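Side-chain contacts in soluble lytic murein transglycosylase (Pseudomonas aeruginosa, PDB 5OHU), which cleaves peptidoglycan as a lytic transglycosylase, working both from the ends of the glycan strands and within them: residues Asn193-Leu196 with Ala197-Ala201; Pro268-Ser271 with Asp272-Val275; Ala338-Ser341 with Arg342-Tyr345; Gln444-Leu447 with Ala448-Gln452. All coordinates share one frame; numbering follows the deposited sequence.

The four contacts come one after another along a chain that is mostly helical, with hardly any strand. Contact 1 covers the start and body of helix 194-201, contact 2 the beginning of helix 271-287, contact 3 the beginning of helix 341-354, and contact 4 the end of helix 438-450, in the L domain. None touches another. The centres of contacts 1 and 2 lie about 24 Å apart on the same side of the chain's centre, whereas contact 4 is on the opposite side, about 50 Å and 54 Å from their centres. Contact 3 is about 33 Å from both contact 2 and contact 4, centre to centre. They lie in four separate helices, three of them at a helix end, spread widely through the helical scaffold, as in Slt70-like enzymes.

Contact 1. Residues Asn193-Leu196 with Ala197-Ala201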
loop_
_atom_site.group_PDB
_atom_site.type_symbol
_atom_site.label_atom_id
_atom_site.label_comp_id
_atom_site.label_asym_id
_atom_site.label_seq_id
_atom_site.Cartn_x
_atom_site.Cartn_y
_atom_site.Cartn_z
ATOM N N ASN A 193 18.465 9.836 5.451
ATOM C CA ASN A 193 18.411 11.028 6.300
ATOM C C ASN A 193 19.833 11.386 6.737
ATOM O O ASN A 193 20.281 11.069 7.841
ATOM C CB ASN A 193 17.478 10.796 7.482
ATOM C CG ASN A 193 16.029 10.670 7.051
ATOM O OD1 ASN A 193 15.595 11.340 6.114
ATOM N ND2 ASN A 193 15.278 9.798 7.717
ATOM N N TYR A 194 20.551 12.089 5.852
ATOM C CA TYR A 194 21.988 12.277 6.057
ATOM C C TYR A 194 22.303 13.361 7.074
ATOM O O TYR A 194 23.357 13.305 7.715
ATOM C CB TYR A 194 22.689 12.574 4.732
ATOM C CG TYR A 194 22.398 11.528 3.676
ATOM C CD1 TYR A 194 22.764 10.198 3.873
ATOM C CD2 TYR A 194 21.756 11.861 2.484
ATOM C CE1 TYR A 194 22.498 9.222 2.908
ATOM C CE2 TYR A 194 21.484 10.892 1.512
ATOM C CZ TYR A 194 21.861 9.575 1.733
ATOM O OH TYR A 194 21.601 8.616 0.776
ATOM N N SER A 195 21.414 14.332 7.260
ATOM C CA SER A 195 21.651 15.333 8.289
ATOM C C SER A 195 21.632 14.684 9.669
ATOM O O SER A 195 22.543 14.878 10.480
ATOM C CB SER A 195 20.612 16.447 8.170
ATOM O OG SER A 195 20.770 17.400 9.203
ATOM N N LEU A 196 20.611 13.867 9.936
ATOM C CA LEU A 196 20.626 13.027 11.124
ATOM C C LEU A 196 21.899 12.183 11.190
ATOM O O LEU A 196 22.620 12.211 12.193
ATOM C CB LEU A 196 19.381 12.140 11.140
ATOM C CG LEU A 196 19.328 11.174 12.329
ATOM C CD1 LEU A 196 19.493 11.873 13.648
ATOM C CD2 LEU A 196 18.065 10.316 12.304
ATOM N N ALA A 197 22.195 11.433 10.121
ATOM C CA ALA A 197 23.342 10.520 10.135
ATOM C C ALA A 197 24.640 11.264 10.425
ATOM O O ALA A 197 25.476 10.796 11.210
ATOM C CB ALA A 197 23.435 9.774 8.799
ATOM N N SER A 198 24.810 12.439 9.821
ATOM C CA SER A 198 26.027 13.206 10.050
ATOM C C SER A 198 26.087 13.744 11.471
ATOM O O SER A 198 27.175 13.828 12.051
ATOM C CB SER A 198 26.136 14.348 9.040
ATOM O OG SER A 198 26.337 13.838 7.735
ATOM N N HIS A 199 24.941 14.106 12.050
ATOM C CA HIS A 199 24.924 14.499 13.456
ATOM C C HIS A 199 25.292 13.324 14.361
ATOM O O HIS A 199 26.082 13.479 15.303
ATOM C CB HIS A 199 23.558 15.063 13.814
ATOM C CG HIS A 199 23.318 16.433 13.266
ATOM N ND1 HIS A 199 22.094 16.839 12.779
ATOM C CD2 HIS A 199 24.147 17.495 13.131
ATOM C CE1 HIS A 199 22.179 18.089 12.362
ATOM N NE2 HIS A 199 23.414 18.511 12.566
ATOM N N LEU A 200 24.738 12.136 14.093
ATOM C CA LEU A 200 25.177 10.957 14.833
ATOM C C LEU A 200 26.666 10.707 14.636
ATOM O O LEU A 200 27.366 10.328 15.579
ATOM C CB LEU A 200 24.361 9.731 14.419
ATOM C CG LEU A 200 22.859 9.847 14.714
ATOM C CD1 LEU A 200 22.105 8.714 14.057
ATOM C CD2 LEU A 200 22.603 9.794 16.201
ATOM N N ALA A 201 27.167 10.930 13.419
ATOM C CA ALA A 201 28.578 10.684 13.145
ATOM C C ALA A 201 29.471 11.585 13.990
ATOM O O ALA A 201 30.525 11.150 14.477
ATOM C CB ALA A 201 28.860 10.879 11.652
#
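The imidazole of His199 meets Ser195 one turn back, its CE1 coming 3.5 Å from Ser195 OG. His199 ND1 lies 3.1 Å from Ser195 O but is badly directed for a hydrogen bond. That Ser195 carbonyl O instead accepts from His199 N, 3.0 Å away. These two polar side chains suit the exposed side of the helix, whereas Ala197 and Leu200 are buried. The other ring, of Tyr194, turns away from the following residues: it packs on Ala218 and Gln219 of helix 208-219 and sends its hydroxyl to a weak bond with Arg247. These residues form helix 194-201, which begins just after Asn193. Asn193 occupies the N-cap position, but its amide makes no capping bond; ND2 donates to Gly156 O, while Asn193 O takes the N-H of Ala197, with its N at 3.0 Å. Tyr194 O receives Ser198 N at 2.7 Å, with Ser198 OG 3.0 Å away, set beside its own backbone N by chi1 of -67°. On the flank facing helix 178-190, Leu196 holds CG anti to its N (chi1 178°), which brings Leu196 CD1 within 4.1 Å of Leu200 CG; the two branched chains cross at a slant, and both touch Arg184. Small Ala197 fits where the helix comes close to its partners, its methyl meeting Leu185 and Ala188 of helix 178-190 and Val215 of helix 208-219.

Contact 2. Residues Pro268-Ser271 with Asp272-Val275. With PO4 (phosphate ion), chain G.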
loop_
_atom_site.group_PDB
_atom_site.type_symbol
_atom_site.label_atom_id
_atom_site.label_comp_id
_atom_site.label_asym_id
_atom_site.label_seq_id
_atom_site.Cartn_x
_atom_site.Cartn_y
_atom_site.Cartn_z
ATOM N N PRO A 268 35.446 -8.600 7.480
ATOM C CA PRO A 268 34.763 -9.522 8.410
ATOM C C PRO A 268 33.262 -9.274 8.496
ATOM O O PRO A 268 32.716 -8.864 9.525
ATOM C CB PRO A 268 35.471 -9.225 9.732
ATOM C CG PRO A 268 35.731 -7.738 9.640
ATOM C CD PRO A 268 36.175 -7.540 8.201
ATOM N N PHE A 269 32.565 -9.523 7.394
ATOM C CA PHE A 269 31.111 -9.468 7.418
ATOM C C PHE A 269 30.569 -10.495 8.399
ATOM O O PHE A 269 31.036 -11.631 8.443
ATOM C CB PHE A 269 30.537 -9.766 6.031
ATOM C CG PHE A 269 30.894 -8.765 4.991
ATOM C CD1 PHE A 269 30.374 -7.486 5.036
ATOM C CD2 PHE A 269 31.713 -9.116 3.933
ATOM C CE1 PHE A 269 30.687 -6.559 4.058
ATOM C CE2 PHE A 269 32.039 -8.194 2.950
ATOM C CZ PHE A 269 31.521 -6.917 3.011
ATOM N N SER A 270 29.561 -10.102 9.170
ATOM C CA SER A 270 28.822 -11.088 9.943
ATOM C C SER A 270 28.019 -11.985 9.007
ATOM O O SER A 270 27.719 -11.628 7.864
ATOM C CB SER A 270 27.881 -10.421 10.953
ATOM O OG SER A 270 26.839 -9.699 10.318
ATOM N N SER A 271 27.687 -13.176 9.504
ATOM C CA SER A 271 26.863 -14.091 8.725
ATOM C C SER A 271 25.548 -13.441 8.309
ATOM O O SER A 271 25.041 -13.707 7.211
ATOM C CB SER A 271 26.610 -15.365 9.531
ATOM O OG SER A 271 26.709 -16.514 8.706
ATOM N N ASP A 272 25.011 -12.555 9.155
ATOM C CA ASP A 272 23.729 -11.920 8.875
ATOM C C ASP A 272 23.848 -10.883 7.766
ATOM O O ASP A 272 23.016 -10.846 6.850
ATOM C CB ASP A 272 23.179 -11.275 10.144
ATOM C CG ASP A 272 23.116 -12.248 11.303
ATOM O OD1 ASP A 272 22.599 -13.369 11.109
ATOM O OD2 ASP A 272 23.596 -11.895 12.404
ATOM N N GLU A 273 24.856 -10.006 7.834
ATOM C CA GLU A 273 24.927 -8.981 6.800
ATOM C C GLU A 273 25.259 -9.588 5.443
ATOM O O GLU A 273 24.756 -9.111 4.422
ATOM C CB GLU A 273 25.919 -7.875 7.173
ATOM C CG GLU A 273 27.277 -8.321 7.650
ATOM C CD GLU A 273 27.943 -7.259 8.521
ATOM O OE1 GLU A 273 27.379 -6.146 8.619
ATOM O OE2 GLU A 273 29.011 -7.536 9.111
ATOM N N LYS A 274 26.048 -10.664 5.414
ATOM C CA LYS A 274 26.320 -11.335 4.150
ATOM C C LYS A 274 25.040 -11.884 3.526
ATOM O O LYS A 274 24.835 -11.761 2.317
ATOM C CB LYS A 274 27.344 -12.446 4.348
ATOM C CG LYS A 274 28.065 -12.834 3.077
ATOM C CD LYS A 274 29.058 -13.958 3.337
ATOM C CE LYS A 274 30.043 -13.600 4.445
ATOM N NZ LYS A 274 31.053 -14.674 4.672
ATOM N N VAL A 275 24.155 -12.476 4.334
ATOM C CA VAL A 275 22.890 -12.966 3.794
ATOM C C VAL A 275 22.045 -11.807 3.284
ATOM O O VAL A 275 21.428 -11.895 2.222
ATOM C CB VAL A 275 22.132 -13.799 4.844
ATOM C CG1 VAL A 275 20.651 -13.760 4.576
ATOM C CG2 VAL A 275 22.612 -15.238 4.809
HETATM P P PO4 G . 24.726 -6.514 11.847
HETATM O O1 PO4 G . 25.578 -5.281 11.654
HETATM O O2 PO4 G . 23.760 -6.641 10.692
HETATM O O3 PO4 G . 23.955 -6.389 13.143
HETATM O O4 PO4 G . 25.607 -7.740 11.895
#
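Ser270 and Glu273 form a capping box whose serine hydroxyl also holds a phosphate ion, probably from the crystallisation liquor. Ser270 OG accepts from Glu273 N at 3.2 Å, nearly straight at 167°, and gives its own proton to phosphate O4 at 2.8 Å. In return Ser270 N donates to Glu273 OE2 at 2.6 Å, using the lone pair that points away from the other carboxylate oxygen. Glutamate suits this place because its chain can fold back: chi1 of 48° sets CG between the backbone N and carbonyl carbon, and the extended remainder carries the carboxylate back to the backbone N-H of Ser270. The other oxygen, Glu273 OE1, lies 3.6 Å from phosphate O1 and also near Asp239, so this cluster of negative groups probably favours protonation somewhere within it. Glu273 CG sits at the edge of the Phe269 ring, 4.1 Å from Phe269 CD1, with ring and carboxylate planes 85° apart. The Lys274 chain runs alongside, its CE 4.2 Å from Phe269 CB, while its backbone N bonds to Ser270 O. The cap begins helix 271-287. Buried Phe269 packs on Ala238 and Val241 of helix 235-251, and Lys274 and Val275 rest on Tyr300 of helix 293-300.

Contact 3. Residues Ala338-Ser341 with Arg342-Tyr345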
loop_
_atom_site.group_PDB
_atom_site.type_symbol
_atom_site.label_atom_id
_atom_site.label_comp_id
_atom_site.label_asym_id
_atom_site.label_seq_id
_atom_site.Cartn_x
_atom_site.Cartn_y
_atom_site.Cartn_z
ATOM N N ALA A 338 2.474 -21.933 -0.972
ATOM C CA ALA A 338 1.811 -23.046 -1.638
ATOM C C ALA A 338 0.292 -22.872 -1.678
ATOM O O ALA A 338 -0.360 -23.374 -2.599
ATOM C CB ALA A 338 2.170 -24.357 -0.937
ATOM N N ALA A 339 -0.292 -22.188 -0.687
ATOM C CA ALA A 339 -1.744 -22.045 -0.643
ATOM C C ALA A 339 -2.279 -21.025 -1.641
ATOM O O ALA A 339 -3.478 -21.021 -1.910
ATOM C CB ALA A 339 -2.212 -21.642 0.759
ATOM N N THR A 340 -1.441 -20.156 -2.186
ATOM C CA THR A 340 -1.959 -19.102 -3.046
ATOM C C THR A 340 -2.366 -19.637 -4.411
ATOM O O THR A 340 -1.804 -20.607 -4.934
ATOM C CB THR A 340 -0.919 -18.016 -3.238
ATOM O OG1 THR A 340 0.159 -18.556 -4.014
ATOM C CG2 THR A 340 -0.415 -17.545 -1.863
ATOM N N SER A 341 -3.345 -18.963 -5.007
ATOM C CA SER A 341 -3.739 -19.307 -6.365
ATOM C C SER A 341 -2.587 -19.124 -7.340
ATOM O O SER A 341 -2.490 -19.861 -8.321
ATOM C CB SER A 341 -4.931 -18.455 -6.786
ATOM O OG SER A 341 -4.659 -17.089 -6.524
ATOM N N ARG A 342 -1.699 -18.158 -7.078
ATOM C CA ARG A 342 -0.529 -17.936 -7.920
ATOM C C ARG A 342 0.327 -19.195 -8.048
ATOM O O ARG A 342 0.607 -19.670 -9.159
ATOM C CB ARG A 342 0.303 -16.778 -7.358
ATOM C CG ARG A 342 1.629 -16.615 -8.082
ATOM C CD ARG A 342 2.466 -15.529 -7.474
ATOM N NE ARG A 342 1.800 -14.235 -7.584
ATOM C CZ ARG A 342 1.655 -13.407 -6.555
ATOM N NH1 ARG A 342 2.122 -13.764 -5.362
ATOM N NH2 ARG A 342 1.046 -12.247 -6.725
ATOM N N TRP A 343 0.767 -19.751 -6.929
ATOM C CA TRP A 343 1.704 -20.859 -7.065
ATOM C C TRP A 343 1.008 -22.186 -7.299
ATOM O O TRP A 343 1.641 -23.108 -7.830
ATOM C CB TRP A 343 2.650 -20.916 -5.861
ATOM C CG TRP A 343 3.439 -19.662 -5.844
ATOM C CD1 TRP A 343 3.401 -18.649 -4.904
ATOM C CD2 TRP A 343 4.300 -19.209 -6.885
ATOM N NE1 TRP A 343 4.215 -17.619 -5.302
ATOM C CE2 TRP A 343 4.782 -17.940 -6.509
ATOM C CE3 TRP A 343 4.732 -19.768 -8.095
ATOM C CZ2 TRP A 343 5.672 -17.220 -7.300
ATOM C CZ3 TRP A 343 5.602 -19.050 -8.879
ATOM C CH2 TRP A 343 6.065 -17.788 -8.480
ATOM N N ARG A 344 -0.281 -22.298 -6.970
ATOM C CA ARG A 344 -1.039 -23.442 -7.471
ATOM C C ARG A 344 -1.121 -23.382 -8.988
ATOM O O ARG A 344 -0.948 -24.400 -9.674
ATOM C CB ARG A 344 -2.440 -23.483 -6.851
ATOM C CG ARG A 344 -2.466 -23.963 -5.397
ATOM C CD ARG A 344 -3.884 -24.150 -4.882
ATOM N NE ARG A 344 -4.402 -22.865 -4.424
ATOM C CZ ARG A 344 -5.671 -22.471 -4.506
ATOM N NH1 ARG A 344 -6.586 -23.276 -5.028
ATOM N NH2 ARG A 344 -6.008 -21.268 -4.047
ATOM N N TYR A 345 -1.344 -22.186 -9.537
ATOM C CA TYR A 345 -1.354 -22.074 -10.988
ATOM C C TYR A 345 0.004 -22.431 -11.571
ATOM O O TYR A 345 0.090 -23.212 -12.522
ATOM C CB TYR A 345 -1.769 -20.670 -11.449
ATOM C CG TYR A 345 -1.605 -20.549 -12.950
ATOM C CD1 TYR A 345 -2.540 -21.145 -13.817
ATOM C CD2 TYR A 345 -0.502 -19.889 -13.502
ATOM C CE1 TYR A 345 -2.391 -21.085 -15.190
ATOM C CE2 TYR A 345 -0.341 -19.808 -14.876
ATOM C CZ TYR A 345 -1.293 -20.408 -15.714
ATOM O OH TYR A 345 -1.137 -20.332 -17.081
HETATM O O HOH W 1 -2.474 -15.679 -5.416
#
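Thr340 is the N-cap of helix 341-354, and its OG1 accepts from Trp343 N in a bond 3.2 Å long and close to straight at 170°. A chi1 of 68° tucks OG1 between the threonine's backbone N and carbonyl carbon, facing the first turn; OG1 is also bonded to Leu337 O, so one hydroxyl serves both the new helix and the end of helix 335-338. Beside it runs the indole, with Trp343 CD1 3.4 Å from Thr340 OG1. Arg342 CD lies over one indole face, offset toward the rim; Glu311 binds both Arg342 NH1 and Trp343 NE1, and Arg342 NE bonds to Tyr375 OH. Arg344 is long enough to bend back over the loop: its NE donates to Ala339 O at 3.3 Å, approaching from above the carbonyl plane, while NH2 adds a weak bond to the same Ala339 O and forms a salt bridge with Glu371. A water accepts from Arg342 N at 3.1 Å and itself donates to Ser341 OG at 2.8 Å; that hydroxyl is held by Asp373 as well. Thr340 OG1 and a water held by Ser341 OG thus meet amides of the first turn, the pattern of an N-capped helix.

Contact 4. Residues Gln444-Leu447 with Ala448-Gln452; sequences QARL and AYDMQ
In Arg446, CG stands anti to the backbone N (chi1 -169°), but bends at chi2 and chi3 swing the guanidinium along the helix toward Asp450, one turn ahead. With CG anti to its carbonyl carbon (chi1 -68°), Asp450 turns its carboxylate back toward the preceding turn. They form a salt bridge, Arg446 NH2 to Asp450 OD1 at 3.4 Å, with a weak hydrogen bond. The groups are not paired flat: their planes are 64° apart, and Asp450 OD2 lies over one guanidinium face, 3.6 Å from Arg446 NE. Long arginine and short aspartate suit exposed positions four apart, where they can bridge one turn at the surface. The helix closes just beyond. Met451 N bonds to Ala448 O at 3.1 Å and weakly to Leu447 O; Met451 CG approaches Leu447 O at 3.3 Å. Gln452, with positive phi, is the C-prime residue of a Schellman motif: Gln452 N bonds to Tyr449 O at 2.9 Å, and the next amide returns to Ala448 O. Helix 438-450 lies amid several others. Leu447 packs on helix 398-406 and, with Ala448, on Trp429 of helix 422-433; small Ala445 and Ala448 admit helix 454-463, and Tyr449 rests on helix 470-473.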
loop_
_atom_site.group_PDB
_atom_site.type_symbol
_atom_site.label_atom_id
_atom_site.label_comp_id
_atom_site.label_asym_id
_atom_site.label_seq_id
_atom_site.Cartn_x
_atom_site.Cartn_y
_atom_site.Cartn_z
ATOM N N GLN A 444 -22.597 -2.854 5.602
ATOM C CA GLN A 444 -22.118 -1.516 5.268
ATOM C C GLN A 444 -21.904 -1.371 3.764
ATOM O O GLN A 444 -22.192 -0.314 3.185
ATOM C CB GLN A 444 -20.822 -1.216 6.020
ATOM C CG GLN A 444 -20.497 0.263 6.131
ATOM C CD GLN A 444 -19.063 0.514 6.534
ATOM O OE1 GLN A 444 -18.163 -0.219 6.130
ATOM N NE2 GLN A 444 -18.836 1.553 7.340
ATOM N N ALA A 445 -21.398 -2.429 3.118
ATOM C CA ALA A 445 -21.212 -2.395 1.671
ATOM C C ALA A 445 -22.531 -2.150 0.951
ATOM O O ALA A 445 -22.590 -1.354 0.003
ATOM C CB ALA A 445 -20.569 -3.699 1.185
ATOM N N ARG A 446 -23.605 -2.810 1.393
ATOM C CA ARG A 446 -24.902 -2.601 0.753
ATOM C C ARG A 446 -25.394 -1.175 0.952
ATOM O O ARG A 446 -25.930 -0.565 0.020
ATOM C CB ARG A 446 -25.934 -3.597 1.282
ATOM C CG ARG A 446 -27.243 -3.619 0.480
ATOM C CD ARG A 446 -27.028 -4.146 -0.942
ATOM N NE ARG A 446 -27.917 -3.512 -1.915
ATOM C CZ ARG A 446 -29.127 -3.961 -2.232
ATOM N NH1 ARG A 446 -29.603 -5.054 -1.654
ATOM N NH2 ARG A 446 -29.864 -3.316 -3.128
ATOM N N LEU A 447 -25.216 -0.626 2.159
ATOM C CA LEU A 447 -25.709 0.719 2.453
ATOM C C LEU A 447 -24.994 1.760 1.606
ATOM O O LEU A 447 -25.625 2.670 1.055
ATOM C CB LEU A 447 -25.547 1.028 3.946
ATOM C CG LEU A 447 -26.501 0.336 4.929
ATOM C CD1 LEU A 447 -26.005 0.476 6.361
ATOM C CD2 LEU A 447 -27.920 0.885 4.813
ATOM N N ALA A 448 -23.669 1.640 1.490
ATOM C CA ALA A 448 -22.898 2.581 0.682
ATOM C C ALA A 448 -23.217 2.439 -0.806
ATOM O O ALA A 448 -23.242 3.436 -1.537
ATOM C CB ALA A 448 -21.402 2.382 0.934
ATOM N N TYR A 449 -23.448 1.209 -1.277
ATOM C CA TYR A 449 -23.832 1.021 -2.674
ATOM C C TYR A 449 -25.148 1.732 -2.984
ATOM O O TYR A 449 -25.269 2.414 -4.011
ATOM C CB TYR A 449 -23.928 -0.472 -2.993
ATOM C CG TYR A 449 -24.306 -0.790 -4.429
ATOM C CD1 TYR A 449 -23.347 -0.807 -5.439
ATOM C CD2 TYR A 449 -25.619 -1.087 -4.772
ATOM C CE1 TYR A 449 -23.694 -1.105 -6.748
ATOM C CE2 TYR A 449 -25.970 -1.378 -6.076
ATOM C CZ TYR A 449 -25.009 -1.388 -7.054
ATOM O OH TYR A 449 -25.372 -1.682 -8.344
ATOM N N ASP A 450 -26.139 1.609 -2.098
ATOM C CA ASP A 450 -27.418 2.270 -2.327
ATOM C C ASP A 450 -27.320 3.790 -2.264
ATOM O O ASP A 450 -28.265 4.471 -2.669
ATOM C CB ASP A 450 -28.454 1.755 -1.327
ATOM C CG ASP A 450 -28.821 0.303 -1.572
ATOM O OD1 ASP A 450 -28.791 -0.125 -2.746
ATOM O OD2 ASP A 450 -29.129 -0.416 -0.598
ATOM N N MET A 451 -26.204 4.335 -1.785
ATOM C CA MET A 451 -25.945 5.765 -1.825
ATOM C C MET A 451 -25.122 6.179 -3.040
ATOM O O MET A 451 -24.712 7.343 -3.128
ATOM C CB MET A 451 -25.235 6.200 -0.539
ATOM C CG MET A 451 -26.031 5.920 0.735
ATOM S SD MET A 451 -25.016 6.007 2.228
ATOM C CE MET A 451 -24.438 7.694 2.126
ATOM N N GLN A 452 -24.871 5.252 -3.973
ATOM C CA GLN A 452 -24.005 5.486 -5.134
ATOM C C GLN A 452 -22.579 5.781 -4.696
ATOM O O GLN A 452 -21.849 6.534 -5.344
ATOM C CB GLN A 452 -24.533 6.610 -6.036
ATOM C CG GLN A 452 -25.621 6.186 -7.020
ATOM C CD GLN A 452 -26.727 5.381 -6.364
ATOM O OE1 GLN A 452 -27.540 5.919 -5.612
ATOM N NE2 GLN A 452 -26.757 4.078 -6.640
#